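Local coordinates for galactokinase (PDB 6TEQ), which probably catalyses the ATP-dependent phosphorylation of galactose, as a member of the GHMP kinase family, and here holds a 2-fluoro analogue of that sugar, at residues K227-E231 / F317-I322; G358-A362 / I374-D378. All coordinates share one frame; numbering follows the deposited sequence. Where two conformers were deposited one is given.

Contact 1 of 2, residues K227-E231 / F317-I322; sequences KYNLE and FAQGDI
Y228 turns the edge of its ring toward the face of F317 as an offset edge-to-face pair, with centroids 5.2 Å apart and planes at 80°. I322 comes over a face of the Y228 ring in a CH-pi contact, CD1 lying 4.2 Å from the ring centroid, while the aliphatic CG of K227 covers the opposite face. L230 and I322 meet tip to tip, L230 CD1 being 3.7 Å from I322 CG2; L230 CD1 also reaches F317 CE1, and leucine is apolar and long enough for both in this buried place. Close by, CA of G320 sits 3.5 Å from Y228 CE1. G320 closes helix 294-318 in a Schellman motif, and glycine serves both its positive phi and the tight approach of the ring, beside which a CB would be crowded. The phenol oxygen is wetted in the ring plane: one water bridges Y228 OH and F317 O, a second bridges Y228 OH and A318 O, so helix carbonyls are tied to the tyrosine. F317 takes CG anti to its N (chi1 -154°), swinging the ring towards Y228, and F223 meets this ring too. D321 N-caps helix 322-338, OD1 accepting from A324 N.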
loop_
_atom_site.group_PDB
_atom_site.type_symbol
_atom_site.label_atom_id
_atom_site.label_comp_id
_atom_site.label_asym_id
_atom_site.label_seq_id
_atom_site.Cartn_x
_atom_site.Cartn_y
_atom_site.Cartn_z
ATOM N N LYS A 227 12.005 -11.354 17.455
ATOM C CA LYS A 227 12.064 -12.781 17.848
ATOM C C LYS A 227 13.259 -13.427 17.116
ATOM O O LYS A 227 13.838 -14.377 17.643
ATOM C CB LYS A 227 10.737 -13.470 17.477
ATOM C CG LYS A 227 10.663 -14.952 17.789
ATOM C CD LYS A 227 9.357 -15.585 17.392
ATOM C CE LYS A 227 9.405 -17.072 17.671
ATOM N NZ LYS A 227 8.058 -17.656 17.724
ATOM N N TYR A 228 13.590 -12.951 15.908
ATOM C CA TYR A 228 14.634 -13.531 15.054
ATOM C C TYR A 228 15.835 -12.589 14.920
ATOM O O TYR A 228 16.691 -12.863 14.063
ATOM C CB TYR A 228 14.061 -13.916 13.715
ATOM C CG TYR A 228 12.832 -14.781 13.856
ATOM C CD1 TYR A 228 12.943 -16.113 14.169
ATOM C CD2 TYR A 228 11.573 -14.320 13.556
ATOM C CE1 TYR A 228 11.825 -16.910 14.352
ATOM C CE2 TYR A 228 10.454 -15.128 13.636
ATOM C CZ TYR A 228 10.572 -16.437 14.056
ATOM O OH TYR A 228 9.489 -17.248 14.212
ATOM N N ASN A 229 15.931 -11.578 15.783
ATOM C CA ASN A 229 17.067 -10.629 15.693
ATOM C C ASN A 229 17.204 -10.080 14.267
ATOM O O ASN A 229 18.314 -9.986 13.771
ATOM C CB ASN A 229 18.371 -11.256 16.189
ATOM C CG ASN A 229 18.281 -11.611 17.664
ATOM O OD1 ASN A 229 17.490 -11.028 18.391
ATOM N ND2 ASN A 229 19.096 -12.553 18.115
ATOM N N LEU A 230 16.079 -9.616 13.727
ATOM C CA LEU A 230 16.037 -9.068 12.372
ATOM C C LEU A 230 15.618 -7.609 12.396
ATOM O O LEU A 230 15.044 -7.079 13.414
ATOM C CB LEU A 230 14.996 -9.802 11.514
ATOM C CG LEU A 230 15.167 -11.296 11.332
ATOM C CD1 LEU A 230 13.971 -11.892 10.573
ATOM C CD2 LEU A 230 16.476 -11.549 10.633
ATOM N N GLU A 231 15.798 -6.996 11.245
ATOM C CA GLU A 231 15.436 -5.591 10.976
ATOM C C GLU A 231 14.931 -5.571 9.534
ATOM O O GLU A 231 15.583 -6.174 8.654
ATOM C CB GLU A 231 16.652 -4.697 11.291
ATOM C CG GLU A 231 16.687 -3.347 10.581
ATOM C CD GLU A 231 17.899 -2.494 10.933
ATOM O OE1 GLU A 231 18.924 -3.050 11.440
ATOM O OE2 GLU A 231 17.838 -1.283 10.674
ATOM N N PHE A 317 8.424 -18.089 7.437
ATOM C CA PHE A 317 8.597 -17.176 8.571
ATOM C C PHE A 317 8.101 -17.830 9.855
ATOM O O PHE A 317 8.726 -17.663 10.913
ATOM C CB PHE A 317 7.946 -15.816 8.290
ATOM C CG PHE A 317 8.577 -14.710 9.061
ATOM C CD1 PHE A 317 9.739 -14.115 8.596
ATOM C CD2 PHE A 317 8.059 -14.322 10.285
ATOM C CE1 PHE A 317 10.352 -13.120 9.346
ATOM C CE2 PHE A 317 8.687 -13.373 11.052
ATOM C CZ PHE A 317 9.849 -12.796 10.595
ATOM N N ALA A 318 6.951 -18.520 9.835
ATOM C CA ALA A 318 6.434 -19.229 11.029
ATOM C C ALA A 318 7.427 -20.290 11.495
ATOM O O ALA A 318 7.512 -20.544 12.693
ATOM C CB ALA A 318 5.098 -19.839 10.671
ATOM N N GLN A 319 8.211 -20.853 10.596
ATOM C CA GLN A 319 9.229 -21.865 10.933
ATOM C C GLN A 319 10.542 -21.222 11.371
ATOM O O GLN A 319 11.456 -21.961 11.762
ATOM C CB GLN A 319 9.474 -22.795 9.786
ATOM C CG GLN A 319 8.369 -23.754 9.535
ATOM C CD GLN A 319 8.632 -24.679 8.380
ATOM O OE1 GLN A 319 9.548 -24.461 7.593
ATOM N NE2 GLN A 319 7.713 -25.598 8.204
ATOM N N GLY A 320 10.631 -19.897 11.306
ATOM C CA GLY A 320 11.876 -19.221 11.686
ATOM C C GLY A 320 12.983 -19.473 10.670
ATOM O O GLY A 320 14.198 -19.315 11.029
ATOM N N ASP A 321 12.584 -19.841 9.458
ATOM C CA ASP A 321 13.508 -20.156 8.352
ATOM C C ASP A 321 13.746 -18.872 7.566
ATOM O O ASP A 321 13.143 -18.648 6.554
ATOM C CB ASP A 321 12.991 -21.338 7.528
ATOM C CG ASP A 321 14.046 -21.867 6.578
ATOM O OD1 ASP A 321 15.095 -21.137 6.346
ATOM O OD2 ASP A 321 13.793 -22.980 6.029
ATOM N N ILE A 322 14.554 -18.005 8.147
ATOM C CA ILE A 322 14.760 -16.642 7.596
ATOM C C ILE A 322 15.513 -16.720 6.286
ATOM O O ILE A 322 15.216 -15.895 5.379
ATOM C CB ILE A 322 15.401 -15.702 8.627
ATOM C CG1 ILE A 322 14.695 -15.830 9.997
ATOM C CG2 ILE A 322 15.399 -14.234 8.089
ATOM C CD1 ILE A 322 13.182 -15.672 10.006
HETATM O O HOH W 1 7.129 -16.149 13.291
HETATM O O HOH W 2 9.668 -19.743 14.619
#

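Contact 2 of 2, residues G358-A362 / I374-D378; sequences GAYGA and IALVD
I374 O opens the pairing with a CA-H...O contact to A362 CA at 3.1 Å, the close approach expected where two antiparallel strands come together at a non-hydrogen-bonded pair. That pair is A362 with A375, whose CB atoms lie 3.8 Å apart on the same face of the sheet; alanine fits because the CA atoms are so near, and A354 of helix 345-356 packs against A362 there. A375 CA also touches G361 O. The segments pair within the beta hairpin of strands 361-365 and 372-378, in the C-terminal GHMP kinase family region. L376 follows in a hydrogen-bonded pair with G361, its N donating to G361 O at 3.0 Å; the L376 carbonyl O is taken by the residue before G361, Y360, through its N at 2.9 Å. The L376 side chain leaves on the other face, towards L232 and F329. V377 turns back to the alanine face, where CG1 meets A359 CB. D378 completes the run: a water links its N to G358 O, and OD1 accepts a hydrogen bond from Y360 OH at 2.6 Å through its syn lone pair. The carboxylate meets the ring at its edge, the planes 84° apart. Y360 CG stands anti to the carbonyl carbon (chi1 -70°), and from there the ring runs along the strand past L376 O to D378. With a phenylalanine in its place, D378 OD1 would probably lose its hydroxyl partner and the ring's outer end its tether. Because the phenol donates to OD1, D378 is probably ionised, and its charge would polarise the O-H and help fix the ring's rotation.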
loop_
_atom_site.group_PDB
_atom_site.type_symbol
_atom_site.label_atom_id
_atom_site.label_comp_id
_atom_site.label_asym_id
_atom_site.label_seq_id
_atom_site.Cartn_x
_atom_site.Cartn_y
_atom_site.Cartn_z
ATOM N N GLY A 358 24.678 -8.942 2.609
ATOM C CA GLY A 358 24.265 -9.823 3.712
ATOM C C GLY A 358 22.773 -9.880 3.933
ATOM O O GLY A 358 22.383 -10.548 4.890
ATOM N N ALA A 359 21.955 -9.169 3.159
ATOM C CA ALA A 359 20.492 -9.360 3.308
ATOM C C ALA A 359 20.116 -10.836 3.129
ATOM O O ALA A 359 20.583 -11.443 2.218
ATOM C CB ALA A 359 19.707 -8.496 2.383
ATOM N N TYR A 360 19.204 -11.330 3.941
ATOM C CA TYR A 360 18.561 -12.646 3.721
ATOM C C TYR A 360 17.828 -12.599 2.396
ATOM O O TYR A 360 17.819 -13.535 1.644
ATOM C CB TYR A 360 17.612 -12.968 4.859
ATOM C CG TYR A 360 18.304 -13.255 6.142
ATOM C CD1 TYR A 360 18.820 -14.513 6.401
ATOM C CD2 TYR A 360 18.459 -12.266 7.075
ATOM C CE1 TYR A 360 19.436 -14.772 7.613
ATOM C CE2 TYR A 360 19.147 -12.487 8.219
ATOM C CZ TYR A 360 19.618 -13.753 8.520
ATOM O OH TYR A 360 20.243 -13.935 9.721
ATOM N N GLY A 361 17.230 -11.433 2.117
ATOM C CA GLY A 361 16.642 -11.193 0.820
ATOM C C GLY A 361 16.181 -9.760 0.700
ATOM O O GLY A 361 16.108 -9.067 1.726
ATOM N N ALA A 362 15.905 -9.355 -0.511
ATOM C CA ALA A 362 15.535 -7.962 -0.795
ATOM C C ALA A 362 14.680 -7.904 -2.059
ATOM O O ALA A 362 14.884 -8.701 -3.006
ATOM C CB ALA A 362 16.811 -7.137 -0.958
ATOM N N ILE A 374 12.641 -3.255 0.067
ATOM C CA ILE A 374 12.718 -3.789 1.424
ATOM C C ILE A 374 13.739 -4.913 1.427
ATOM O O ILE A 374 13.991 -5.562 0.428
ATOM C CB ILE A 374 11.349 -4.240 1.922
ATOM C CG1 ILE A 374 10.890 -5.501 1.217
ATOM C CG2 ILE A 374 10.354 -3.083 1.825
ATOM C CD1 ILE A 374 9.540 -6.021 1.642
ATOM N N ALA A 375 14.304 -5.119 2.596
ATOM C CA ALA A 375 15.263 -6.195 2.821
ATOM C C ALA A 375 15.136 -6.718 4.235
ATOM O O ALA A 375 15.075 -5.922 5.221
ATOM C CB ALA A 375 16.672 -5.678 2.541
ATOM N N LEU A 376 15.167 -8.027 4.348
ATOM C CA LEU A 376 15.289 -8.720 5.634
ATOM C C LEU A 376 16.783 -8.747 5.883
ATOM O O LEU A 376 17.489 -9.372 5.127
ATOM C CB LEU A 376 14.687 -10.112 5.572
ATOM C CG LEU A 376 13.186 -10.173 5.620
ATOM C CD1 LEU A 376 12.745 -11.623 5.282
ATOM C CD2 LEU A 376 12.627 -9.753 6.975
ATOM N N VAL A 377 17.194 -8.141 6.993
ATOM C CA VAL A 377 18.600 -8.048 7.366
ATOM C C VAL A 377 18.737 -8.380 8.845
ATOM O O VAL A 377 17.759 -8.328 9.580
ATOM C CB VAL A 377 19.168 -6.660 7.051
ATOM C CG1 VAL A 377 18.896 -6.262 5.634
ATOM C CG2 VAL A 377 18.651 -5.620 8.006
ATOM N N ASP A 378 19.960 -8.669 9.268
ATOM C CA ASP A 378 20.162 -8.836 10.722
ATOM C C ASP A 378 19.975 -7.511 11.447
ATOM O O ASP A 378 20.352 -6.428 10.928
ATOM C CB ASP A 378 21.515 -9.421 11.060
ATOM C CG ASP A 378 21.638 -10.890 10.642
ATOM O OD1 ASP A 378 20.644 -11.659 10.818
ATOM O OD2 ASP A 378 22.645 -11.222 10.067
HETATM O O HOH W 3 21.936 -8.744 7.212
#

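In the fold
Contact 1 closes before contact 2 opens along the chain, and their centres lie about 11 Å apart on the same side of the molecule. They share one mixed sheet: strand 230-236, which begins in contact 1, runs antiparallel beside strand 372-378, whose other neighbour is 361-365, the outermost strand on that side and its partner in a beta hairpin. A probable hydrogen bond from E231 N to V377 O joins the two directly. Contact 1 sets the turn between helices 294-318 and 322-338 against the start of strand 230-236, contact 2 pairs the hairpin strands, and I322 packing on Y360 links them. The side chain of I374, in contact 2, is about 11 Å from the bound 2-fluorogalactose.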